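Local atomic coordinates of structural polyprotein, VP3 (Israeli acute paralysis virus, PDB entry 5CDD), a protein that probably serves as a structural component of the viral capsid, VP3 being one jelly-roll piece of the longer structural polyprotein. Residues B[151-157]-B[238-244]; B[128-134]-B[268-274]; B[166-171]-B[222-227]. All blocks are in the same frame, centred on the assembly; numbering follows the deposited sequence.

Contact 1. Residues B[151-157]-B[238-244]; sequences GRLEIFF and LCIRPVT
Glu154 and Arg241 run alongside each other and extend in the same direction on adjacent antiparallel strands of a viral jelly roll; by chain order and pairing, 151-157 belongs to strand E and 238-244 to strand H, the inner pair of the four-stranded CHEF sheet. Their salt bridge runs from Arg241 NH2 to Glu154 OE1 at 3.3 Å. The oxygen sits at the edge of the guanidinium, in its plane, whereas NH2 reaches the carboxylate on its syn side but 32° out of plane. Arg241 NE adds a weak bond to the same oxygen. Both buried charges have further partners in the loop leading to strand 189-194: Glu154 OE2 bonds Ser185 OG, and Arg241 NH1 bonds the carbonyls of Ala183 and Leu178.

Phe156 shares this face. Its CG stands between the backbone N and the carbonyl carbon (chi1 68°), which brings the ring across toward the neighbouring strand. There one ring face lies over Cys239 CB, 3.4 Å from Phe156 CE2, and Cys239 SG approaches obliquely, 4.7 Å from the ring centroid. The rim of the ring, through CE2, rests on one face of the Arg241 guanidinium, the two planes being 56° apart.

On the other face, Ile240 turns CG2 onto Leu153 CG while its CG1 runs alongside Ile155 CG1 at 4.1 Å. Both isoleucines pack on Ile141 of strand 132-144, in the opposing sheet of the sandwich.

Toward the end of the pairing a classic beta bulge sets Val243 and Thr244 against Arg152. Arg152 O accepts from Val243 N at 2.7 Å and from Thr244 N at 3.3 Å. Thr244 OG1 meets the guanidinium edge of Arg152, in its plane, through a weak bond from NE of 3.1 Å.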
loop_
_atom_site.group_PDB
_atom_site.type_symbol
_atom_site.label_atom_id
_atom_site.label_comp_id
_atom_site.label_asym_id
_atom_site.label_seq_id
_atom_site.Cartn_x
_atom_site.Cartn_y
_atom_site.Cartn_z
ATOM N N GLY B 151 -51.245 -4.425 57.970
ATOM C CA GLY B 151 -51.261 -2.999 57.716
ATOM C C GLY B 151 -50.838 -2.760 56.283
ATOM O O GLY B 151 -50.460 -3.701 55.588
ATOM N N ARG B 152 -50.893 -1.510 55.836
ATOM C CA ARG B 152 -50.519 -1.185 54.468
ATOM C C ARG B 152 -49.667 0.069 54.383
ATOM O O ARG B 152 -50.059 1.129 54.863
ATOM C CB ARG B 152 -51.772 -1.015 53.613
ATOM C CG ARG B 152 -52.468 -2.321 53.300
ATOM C CD ARG B 152 -53.970 -2.221 53.519
ATOM N NE ARG B 152 -54.575 -1.173 52.710
ATOM C CZ ARG B 152 -54.584 -1.162 51.382
ATOM N NH1 ARG B 152 -54.018 -2.151 50.705
ATOM N NH2 ARG B 152 -55.147 -0.150 50.731
ATOM N N LEU B 153 -48.502 -0.063 53.759
ATOM C CA LEU B 153 -47.578 1.051 53.609
ATOM C C LEU B 153 -47.696 1.630 52.200
ATOM O O LEU B 153 -47.827 0.893 51.225
ATOM C CB LEU B 153 -46.152 0.559 53.882
ATOM C CG LEU B 153 -45.093 1.542 54.385
ATOM C CD1 LEU B 153 -45.572 2.249 55.645
ATOM C CD2 LEU B 153 -43.811 0.774 54.664
ATOM N N GLU B 154 -47.660 2.954 52.102
ATOM C CA GLU B 154 -47.769 3.631 50.816
ATOM C C GLU B 154 -46.454 4.296 50.438
ATOM O O GLU B 154 -45.820 4.955 51.263
ATOM C CB GLU B 154 -48.870 4.688 50.875
ATOM C CG GLU B 154 -48.925 5.615 49.674
ATOM C CD GLU B 154 -49.889 6.772 49.876
ATOM O OE1 GLU B 154 -49.729 7.522 50.865
ATOM O OE2 GLU B 154 -50.806 6.934 49.041
ATOM N N ILE B 155 -46.048 4.119 49.187
ATOM C CA ILE B 155 -44.817 4.716 48.688
ATOM C C ILE B 155 -45.144 5.360 47.347
ATOM O O ILE B 155 -45.419 4.662 46.373
ATOM C CB ILE B 155 -43.718 3.654 48.481
ATOM C CG1 ILE B 155 -43.510 2.851 49.767
ATOM C CG2 ILE B 155 -42.417 4.331 48.080
ATOM C CD1 ILE B 155 -43.825 1.370 49.635
ATOM N N PHE B 156 -45.125 6.687 47.303
ATOM C CA PHE B 156 -45.438 7.398 46.071
ATOM C C PHE B 156 -44.298 8.313 45.649
ATOM O O PHE B 156 -43.436 8.661 46.457
ATOM C CB PHE B 156 -46.741 8.196 46.236
ATOM C CG PHE B 156 -46.644 9.350 47.198
ATOM C CD1 PHE B 156 -46.282 10.619 46.750
ATOM C CD2 PHE B 156 -46.919 9.171 48.551
ATOM C CE1 PHE B 156 -46.197 11.693 47.635
ATOM C CE2 PHE B 156 -46.836 10.238 49.442
ATOM C CZ PHE B 156 -46.474 11.502 48.981
ATOM N N PHE B 157 -44.295 8.689 44.373
ATOM C CA PHE B 157 -43.259 9.560 43.832
ATOM C C PHE B 157 -43.797 10.940 43.481
ATOM O O PHE B 157 -44.842 11.076 42.838
ATOM C CB PHE B 157 -42.630 8.936 42.583
ATOM C CG PHE B 157 -41.620 9.825 41.908
ATOM C CD1 PHE B 157 -40.417 10.136 42.533
ATOM C CD2 PHE B 157 -41.886 10.378 40.657
ATOM C CE1 PHE B 157 -39.493 10.989 41.924
ATOM C CE2 PHE B 157 -40.969 11.230 40.043
ATOM C CZ PHE B 157 -39.771 11.536 40.678
ATOM N N LEU B 238 -39.364 10.188 47.156
ATOM C CA LEU B 238 -40.296 9.115 47.472
ATOM C C LEU B 238 -40.800 9.389 48.877
ATOM O O LEU B 238 -40.086 9.965 49.693
ATOM C CB LEU B 238 -39.599 7.756 47.450
ATOM C CG LEU B 238 -39.213 7.147 46.107
ATOM C CD1 LEU B 238 -38.465 5.857 46.337
ATOM C CD2 LEU B 238 -40.449 6.872 45.287
ATOM N N CYS B 239 -42.024 8.969 49.162
ATOM C CA CYS B 239 -42.595 9.191 50.478
ATOM C C CYS B 239 -43.269 7.925 50.986
ATOM O O CYS B 239 -44.119 7.348 50.305
ATOM C CB CYS B 239 -43.598 10.342 50.414
ATOM S SG CYS B 239 -44.115 10.959 52.019
ATOM N N ILE B 240 -42.880 7.496 52.184
ATOM C CA ILE B 240 -43.439 6.293 52.790
ATOM C C ILE B 240 -44.420 6.650 53.910
ATOM O O ILE B 240 -44.014 7.034 55.009
ATOM C CB ILE B 240 -42.316 5.398 53.359
ATOM C CG1 ILE B 240 -41.272 5.130 52.273
ATOM C CG2 ILE B 240 -42.898 4.084 53.857
ATOM C CD1 ILE B 240 -40.081 4.327 52.746
ATOM N N ARG B 241 -45.713 6.519 53.622
ATOM C CA ARG B 241 -46.758 6.836 54.591
ATOM C C ARG B 241 -47.735 5.677 54.749
ATOM O O ARG B 241 -48.121 5.042 53.768
ATOM C CB ARG B 241 -47.533 8.079 54.144
ATOM C CG ARG B 241 -46.666 9.283 53.843
ATOM C CD ARG B 241 -47.508 10.498 53.489
ATOM N NE ARG B 241 -48.472 10.210 52.432
ATOM C CZ ARG B 241 -49.190 11.136 51.805
ATOM N NH1 ARG B 241 -49.051 12.415 52.129
ATOM N NH2 ARG B 241 -50.048 10.785 50.859
ATOM N N PRO B 242 -48.147 5.386 55.992
ATOM C CA PRO B 242 -49.089 4.290 56.232
ATOM C C PRO B 242 -50.482 4.617 55.697
ATOM O O PRO B 242 -50.994 5.714 55.918
ATOM C CB PRO B 242 -49.087 4.157 57.754
ATOM C CG PRO B 242 -47.736 4.682 58.151
ATOM C CD PRO B 242 -47.589 5.882 57.261
ATOM N N VAL B 243 -51.086 3.673 54.984
ATOM C CA VAL B 243 -52.434 3.861 54.452
ATOM C C VAL B 243 -53.380 3.259 55.484
ATOM O O VAL B 243 -54.450 3.800 55.769
ATOM C CB VAL B 243 -52.621 3.125 53.108
ATOM C CG1 VAL B 243 -54.075 3.189 52.673
ATOM C CG2 VAL B 243 -51.737 3.750 52.054
ATOM N N THR B 244 -52.954 2.127 56.037
ATOM C CA THR B 244 -53.698 1.404 57.058
ATOM C C THR B 244 -52.768 1.256 58.257
ATOM O O THR B 244 -51.672 0.709 58.136
ATOM C CB THR B 244 -54.114 0.006 56.561
ATOM O OG1 THR B 244 -55.058 0.142 55.492
ATOM C CG2 THR B 244 -54.736 -0.805 57.690
#

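Contact 2. Residues B[128-134]-B[268-274]; sequences NMFSYWR and VVVEPKP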
loop_
_atom_site.group_PDB
_atom_site.type_symbol
_atom_site.label_atom_id
_atom_site.label_comp_id
_atom_site.label_asym_id
_atom_site.label_seq_id
_atom_site.Cartn_x
_atom_site.Cartn_y
_atom_site.Cartn_z
ATOM N N ASN B 128 -20.056 10.675 42.817
ATOM C CA ASN B 128 -19.255 11.747 43.399
ATOM C C ASN B 128 -18.042 12.158 42.559
ATOM O O ASN B 128 -17.530 13.267 42.710
ATOM C CB ASN B 128 -18.801 11.326 44.802
ATOM C CG ASN B 128 -18.184 12.464 45.585
ATOM O OD1 ASN B 128 -18.794 13.520 45.750
ATOM N ND2 ASN B 128 -16.971 12.253 46.080
ATOM N N MET B 129 -17.593 11.271 41.674
ATOM C CA MET B 129 -16.428 11.534 40.825
ATOM C C MET B 129 -16.732 12.376 39.596
ATOM O O MET B 129 -15.821 12.928 38.980
ATOM C CB MET B 129 -15.826 10.225 40.320
ATOM C CG MET B 129 -15.575 9.175 41.363
ATOM S SD MET B 129 -15.078 7.646 40.559
ATOM C CE MET B 129 -13.332 7.801 40.609
ATOM N N PHE B 130 -18.005 12.456 39.230
ATOM C CA PHE B 130 -18.403 13.194 38.040
ATOM C C PHE B 130 -19.199 14.455 38.353
ATOM O O PHE B 130 -19.557 14.701 39.501
ATOM C CB PHE B 130 -19.202 12.256 37.137
ATOM C CG PHE B 130 -18.508 10.945 36.881
ATOM C CD1 PHE B 130 -17.492 10.851 35.934
ATOM C CD2 PHE B 130 -18.833 9.817 37.628
ATOM C CE1 PHE B 130 -16.806 9.651 35.735
ATOM C CE2 PHE B 130 -18.154 8.613 37.438
ATOM C CZ PHE B 130 -17.139 8.531 36.490
ATOM N N SER B 131 -19.471 15.251 37.324
ATOM C CA SER B 131 -20.214 16.493 37.500
ATOM C C SER B 131 -21.724 16.336 37.377
ATOM O O SER B 131 -22.472 16.899 38.176
ATOM C CB SER B 131 -19.723 17.537 36.498
ATOM O OG SER B 131 -18.371 17.874 36.748
ATOM N N TYR B 132 -22.178 15.585 36.379
ATOM C CA TYR B 132 -23.609 15.378 36.187
ATOM C C TYR B 132 -23.916 13.901 36.003
ATOM O O TYR B 132 -23.060 13.127 35.575
ATOM C CB TYR B 132 -24.110 16.151 34.964
ATOM C CG TYR B 132 -23.578 17.561 34.861
ATOM C CD1 TYR B 132 -22.460 17.848 34.080
ATOM C CD2 TYR B 132 -24.180 18.609 35.556
ATOM C CE1 TYR B 132 -21.956 19.142 33.989
ATOM C CE2 TYR B 132 -23.683 19.908 35.474
ATOM C CZ TYR B 132 -22.571 20.166 34.689
ATOM O OH TYR B 132 -22.070 21.445 34.602
ATOM N N TRP B 133 -25.148 13.514 36.323
ATOM C CA TRP B 133 -25.570 12.126 36.203
ATOM C C TRP B 133 -26.935 11.989 35.542
ATOM O O TRP B 133 -27.637 12.973 35.305
ATOM C CB TRP B 133 -25.636 11.468 37.582
ATOM C CG TRP B 133 -26.690 12.064 38.471
ATOM C CD1 TRP B 133 -26.575 13.184 39.241
ATOM C CD2 TRP B 133 -28.036 11.598 38.638
ATOM N NE1 TRP B 133 -27.764 13.446 39.879
ATOM C CE2 TRP B 133 -28.678 12.489 39.526
ATOM C CE3 TRP B 133 -28.763 10.516 38.122
ATOM C CZ2 TRP B 133 -30.015 12.331 39.910
ATOM C CZ3 TRP B 133 -30.093 10.359 38.504
ATOM C CH2 TRP B 133 -30.704 11.264 39.391
ATOM N N ARG B 134 -27.299 10.743 35.265
ATOM C CA ARG B 134 -28.573 10.395 34.651
ATOM C C ARG B 134 -28.720 8.892 34.844
ATOM O O ARG B 134 -27.860 8.124 34.412
ATOM C CB ARG B 134 -28.558 10.726 33.159
ATOM C CG ARG B 134 -29.855 10.401 32.446
ATOM C CD ARG B 134 -29.699 10.510 30.942
ATOM N NE ARG B 134 -30.937 10.171 30.246
ATOM C CZ ARG B 134 -31.984 10.981 30.137
ATOM N NH1 ARG B 134 -31.945 12.191 30.676
ATOM N NH2 ARG B 134 -33.073 10.581 29.497
ATOM N N VAL B 268 -25.335 6.726 33.505
ATOM C CA VAL B 268 -24.495 7.454 32.571
ATOM C C VAL B 268 -24.014 8.685 33.328
ATOM O O VAL B 268 -24.799 9.349 34.006
ATOM C CB VAL B 268 -25.266 7.893 31.303
ATOM C CG1 VAL B 268 -25.870 6.696 30.624
ATOM C CG2 VAL B 268 -26.347 8.879 31.651
ATOM N N VAL B 269 -22.719 8.964 33.244
ATOM C CA VAL B 269 -22.153 10.117 33.924
ATOM C C VAL B 269 -21.522 11.062 32.917
ATOM O O VAL B 269 -21.066 10.638 31.851
ATOM C CB VAL B 269 -21.098 9.693 34.957
ATOM C CG1 VAL B 269 -21.759 8.897 36.067
ATOM C CG2 VAL B 269 -20.013 8.873 34.287
ATOM N N VAL B 270 -21.505 12.348 33.252
ATOM C CA VAL B 270 -20.937 13.355 32.368
ATOM C C VAL B 270 -19.827 14.136 33.066
ATOM O O VAL B 270 -19.950 14.483 34.240
ATOM C CB VAL B 270 -22.023 14.339 31.891
ATOM C CG1 VAL B 270 -21.432 15.342 30.909
ATOM C CG2 VAL B 270 -23.155 13.568 31.245
ATOM N N GLU B 271 -18.762 14.356 32.306
ATOM C CA GLU B 271 -17.609 15.097 32.749
ATOM C C GLU B 271 -16.734 14.174 33.558
ATOM O O GLU B 271 -17.200 13.143 34.058
ATOM C CB GLU B 271 -18.033 16.290 33.607
ATOM C CG GLU B 271 -16.919 17.287 33.878
ATOM C CD GLU B 271 -17.423 18.713 33.971
ATOM O OE1 GLU B 271 -18.629 18.903 34.234
ATOM O OE2 GLU B 271 -16.614 19.645 33.784
ATOM N N PRO B 272 -15.420 14.589 33.705
ATOM C CA PRO B 272 -14.613 13.712 34.546
ATOM C C PRO B 272 -14.080 14.595 35.660
ATOM O O PRO B 272 -12.883 14.887 35.727
ATOM C CB PRO B 272 -13.478 13.344 33.595
ATOM C CG PRO B 272 -13.224 14.619 32.827
ATOM C CD PRO B 272 -14.429 15.518 32.996
ATOM N N LYS B 273 -14.978 15.037 36.537
ATOM C CA LYS B 273 -14.514 15.926 37.602
ATOM C C LYS B 273 -15.612 16.124 38.645
ATOM O O LYS B 273 -16.784 16.265 38.296
ATOM C CB LYS B 273 -14.115 17.284 37.018
ATOM C CG LYS B 273 -13.871 18.360 38.060
ATOM C CD LYS B 273 -13.459 19.674 37.442
ATOM C CE LYS B 273 -13.229 20.709 38.526
ATOM N NZ LYS B 273 -12.071 21.585 38.223
ATOM N N PRO B 274 -15.252 16.123 39.940
ATOM C CA PRO B 274 -16.254 16.314 40.992
ATOM C C PRO B 274 -16.914 17.684 40.833
ATOM O O PRO B 274 -16.281 18.637 40.373
ATOM C CB PRO B 274 -15.430 16.231 42.273
ATOM C CG PRO B 274 -14.286 15.352 41.888
ATOM C CD PRO B 274 -13.926 15.855 40.522
#
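Val270 O is gripped by two successive backbone amides, Ser131 N at 3.2 Å and Tyr132 N at 3.3 Å. The two donors approach the oxygen from different directions, the first almost in line with the C=O bond. This is a classic beta bulge, placed where strand 132-134 begins and its antiparallel partner 268-270 ends. Val270 N returns a bond of 2.9 Å to Tyr132 O, and Val268 N continues the pairing to Arg134 O.

Before the bulge, Phe130 turns its ring against Val269. The valine holds CG1 beside its backbone N (chi1 -65°) and CG2 between N and the carbonyl carbon, and from there CG2 stands squarely over the ring centre, a CH-pi contact of 3.4 Å to the Phe130 centroid. Met129 CB covers the opposite face nearer the rim, and Glu271 O lies at the ring edge, so the phenyl group is enclosed from three directions.

The alternate face carries Tyr132, Val270, Arg134 and Val268. Tyr132 CB meets Val270 CB at 4.1 Å, with the valine at the edge of the tyrosine ring. Arg134, extended from CG to NE, runs alongside Val268, and the methyl CG2 of Val268 touches its CB.

Two polar ends lead outward to other parts of the capsid: Tyr132 OH bonds Gly163 O of a neighbouring chain, and Lys273 NZ bonds Leu114 O and Asn125 O of a neighbouring chain. Within the chain, Arg134 NH1 bonds Met212 O. The contact starts just after helix 122-127 and enters strand 132-144, whose Trp133 pairs through its backbone with Leu214 of strand 214-215 and stacks edge-to-face with Phe207.

Contact 3. Residues B[166-171]-B[222-227]; sequences PTVNNI and ANSENN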
loop_
_atom_site.group_PDB
_atom_site.type_symbol
_atom_site.label_atom_id
_atom_site.label_comp_id
_atom_site.label_asym_id
_atom_site.label_seq_id
_atom_site.Cartn_x
_atom_site.Cartn_y
_atom_site.Cartn_z
ATOM N N PRO B 166 -34.047 23.365 56.109
ATOM C CA PRO B 166 -32.601 23.575 56.212
ATOM C C PRO B 166 -32.154 23.840 57.645
ATOM O O PRO B 166 -32.912 24.370 58.456
ATOM C CB PRO B 166 -32.365 24.774 55.299
ATOM C CG PRO B 166 -33.405 24.590 54.243
ATOM C CD PRO B 166 -34.624 24.225 55.061
ATOM N N THR B 167 -30.919 23.463 57.946
ATOM C CA THR B 167 -30.348 23.655 59.272
ATOM C C THR B 167 -29.057 24.446 59.118
ATOM O O THR B 167 -28.553 24.614 58.007
ATOM C CB THR B 167 -30.035 22.295 59.940
ATOM O OG1 THR B 167 -31.246 21.543 60.073
ATOM C CG2 THR B 167 -29.418 22.493 61.318
ATOM N N VAL B 168 -28.530 24.938 60.233
ATOM C CA VAL B 168 -27.293 25.704 60.215
ATOM C C VAL B 168 -26.176 24.894 59.558
ATOM O O VAL B 168 -25.219 25.458 59.025
ATOM C CB VAL B 168 -26.858 26.079 61.652
ATOM C CG1 VAL B 168 -26.658 24.816 62.481
ATOM C CG2 VAL B 168 -25.578 26.903 61.616
ATOM N N ASN B 169 -26.311 23.571 59.583
ATOM C CA ASN B 169 -25.288 22.706 59.011
ATOM C C ASN B 169 -25.792 21.460 58.287
ATOM O O ASN B 169 -25.019 20.535 58.044
ATOM C CB ASN B 169 -24.323 22.272 60.111
ATOM C CG ASN B 169 -25.036 21.625 61.282
ATOM O OD1 ASN B 169 -26.015 20.898 61.101
ATOM N ND2 ASN B 169 -24.540 21.874 62.488
ATOM N N ASN B 170 -27.073 21.423 57.938
ATOM C CA ASN B 170 -27.614 20.258 57.243
ATOM C C ASN B 170 -28.954 20.590 56.592
ATOM O O ASN B 170 -29.380 21.743 56.584
ATOM C CB ASN B 170 -27.791 19.099 58.231
ATOM C CG ASN B 170 -27.722 17.734 57.559
ATOM O OD1 ASN B 170 -28.390 17.482 56.556
ATOM N ND2 ASN B 170 -26.916 16.842 58.122
ATOM N N ILE B 171 -29.604 19.572 56.037
ATOM C CA ILE B 171 -30.902 19.737 55.388
ATOM C C ILE B 171 -31.754 18.492 55.618
ATOM O O ILE B 171 -31.321 17.372 55.348
ATOM C CB ILE B 171 -30.755 19.963 53.868
ATOM C CG1 ILE B 171 -30.016 21.276 53.604
ATOM C CG2 ILE B 171 -32.129 19.998 53.209
ATOM C CD1 ILE B 171 -29.802 21.573 52.141
ATOM N N ALA B 222 -24.200 21.282 52.195
ATOM C CA ALA B 222 -25.547 21.836 52.125
ATOM C C ALA B 222 -26.072 22.260 53.493
ATOM O O ALA B 222 -26.000 21.503 54.460
ATOM C CB ALA B 222 -26.492 20.819 51.500
ATOM N N ASN B 223 -26.600 23.478 53.562
ATOM C CA ASN B 223 -27.153 24.020 54.798
ATOM C C ASN B 223 -28.111 25.178 54.513
ATOM O O ASN B 223 -28.617 25.314 53.398
ATOM C CB ASN B 223 -26.028 24.484 55.729
ATOM C CG ASN B 223 -25.037 25.400 55.040
ATOM O OD1 ASN B 223 -25.416 26.394 54.420
ATOM N ND2 ASN B 223 -23.754 25.072 55.153
ATOM N N SER B 224 -28.354 26.005 55.526
ATOM C CA SER B 224 -29.255 27.149 55.411
ATOM C C SER B 224 -28.897 28.094 54.274
ATOM O O SER B 224 -29.755 28.470 53.477
ATOM C CB SER B 224 -29.270 27.934 56.722
ATOM O OG SER B 224 -29.586 27.089 57.814
ATOM N N GLU B 225 -27.629 28.477 54.200
ATOM C CA GLU B 225 -27.179 29.399 53.166
ATOM C C GLU B 225 -26.866 28.722 51.840
ATOM O O GLU B 225 -26.984 29.338 50.780
ATOM C CB GLU B 225 -25.946 30.160 53.652
ATOM C CG GLU B 225 -26.180 31.016 54.892
ATOM C CD GLU B 225 -27.223 32.101 54.677
ATOM O OE1 GLU B 225 -27.140 32.816 53.654
ATOM O OE2 GLU B 225 -28.121 32.247 55.536
ATOM N N ASN B 226 -26.467 27.457 51.888
ATOM C CA ASN B 226 -26.138 26.743 50.665
ATOM C C ASN B 226 -26.954 25.463 50.538
ATOM O O ASN B 226 -26.568 24.420 51.052
ATOM C CB ASN B 226 -24.638 26.433 50.645
ATOM C CG ASN B 226 -24.191 25.766 49.359
ATOM O OD1 ASN B 226 -24.538 26.205 48.262
ATOM N ND2 ASN B 226 -23.395 24.711 49.489
ATOM N N ASN B 227 -28.078 25.553 49.835
ATOM C CA ASN B 227 -28.960 24.410 49.647
ATOM C C ASN B 227 -29.461 24.330 48.209
ATOM O O ASN B 227 -30.392 23.585 47.916
ATOM C CB ASN B 227 -30.150 24.512 50.611
ATOM C CG ASN B 227 -31.092 25.647 50.258
ATOM O OD1 ASN B 227 -30.661 26.770 50.020
ATOM N ND2 ASN B 227 -32.386 25.355 50.223
#
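Ala222 opens the contact by placing its CB 3.5 Å from Ile171 CD1. Its carbonyl oxygen faces the CA of Asn170 in a CA-H...O contact of 3.4 Å and also accepts a hydrogen bond from Lys100 NZ.

Asn223 follows with its CB against the carbonyl oxygens of Thr167 and Val168, 3.4 Å from Thr167 O. Its CG sits between the backbone N and the carbonyl carbon (chi1 51°), which turns the amide toward the residues that follow. OD1 then accepts from Asn226 N at 2.9 Å, with an N-H...O angle of 154°, forming an Asx motif; the turn is closed further by the bond from Asn223 N to Asn226 O. The two loops joined here belong to different connections of the jelly roll: 166-171 lies between strands 150-159 and 189-194, whereas 222-227 precedes strand 236-247, in the connection conventionally called GH.

Ser224 carries the polar link between them. Its OG donates to Thr167 O at 2.7 Å, approaching from above the carbonyl plane, 80° out of it, while Ser224 N adds a weak bond to the same oxygen. Pro166 rests its CB on Ser224 CA, and the next carbonyl along, Val168 O, bonds Arg204 of a neighbouring chain.

Asn227, at the N-cap position of helix 228-231 although its side chain makes no capping bond, meets Ile171 through its CB. The isoleucine crosses it at about a right angle, its extended CG1 arm bringing CD1 against the CB atoms of both Asn227 and Ala222.

Overall arrangement
The three contacts are nested along the chain: 128-134 with 268-274 encloses 151-157 with 238-244, which in turn encloses 166-171 with 222-227. None touches another. Contacts 1 and 2 have centres 32 Å apart, with nearest atoms about 9 Å apart; they lie toward different ends of the sandwich, and strand 132-144 leads directly from contact 2 to strand 150-159 of contact 1. Contact 3 joins surface loops, its centre 27 Å from that of contact 1 and 23 Å from that of contact 2. Contacts 1 and 2 are buried, one inside the CHEF sheet, the other at the start of strand 132-144. All three also meet neighbouring capsid chains.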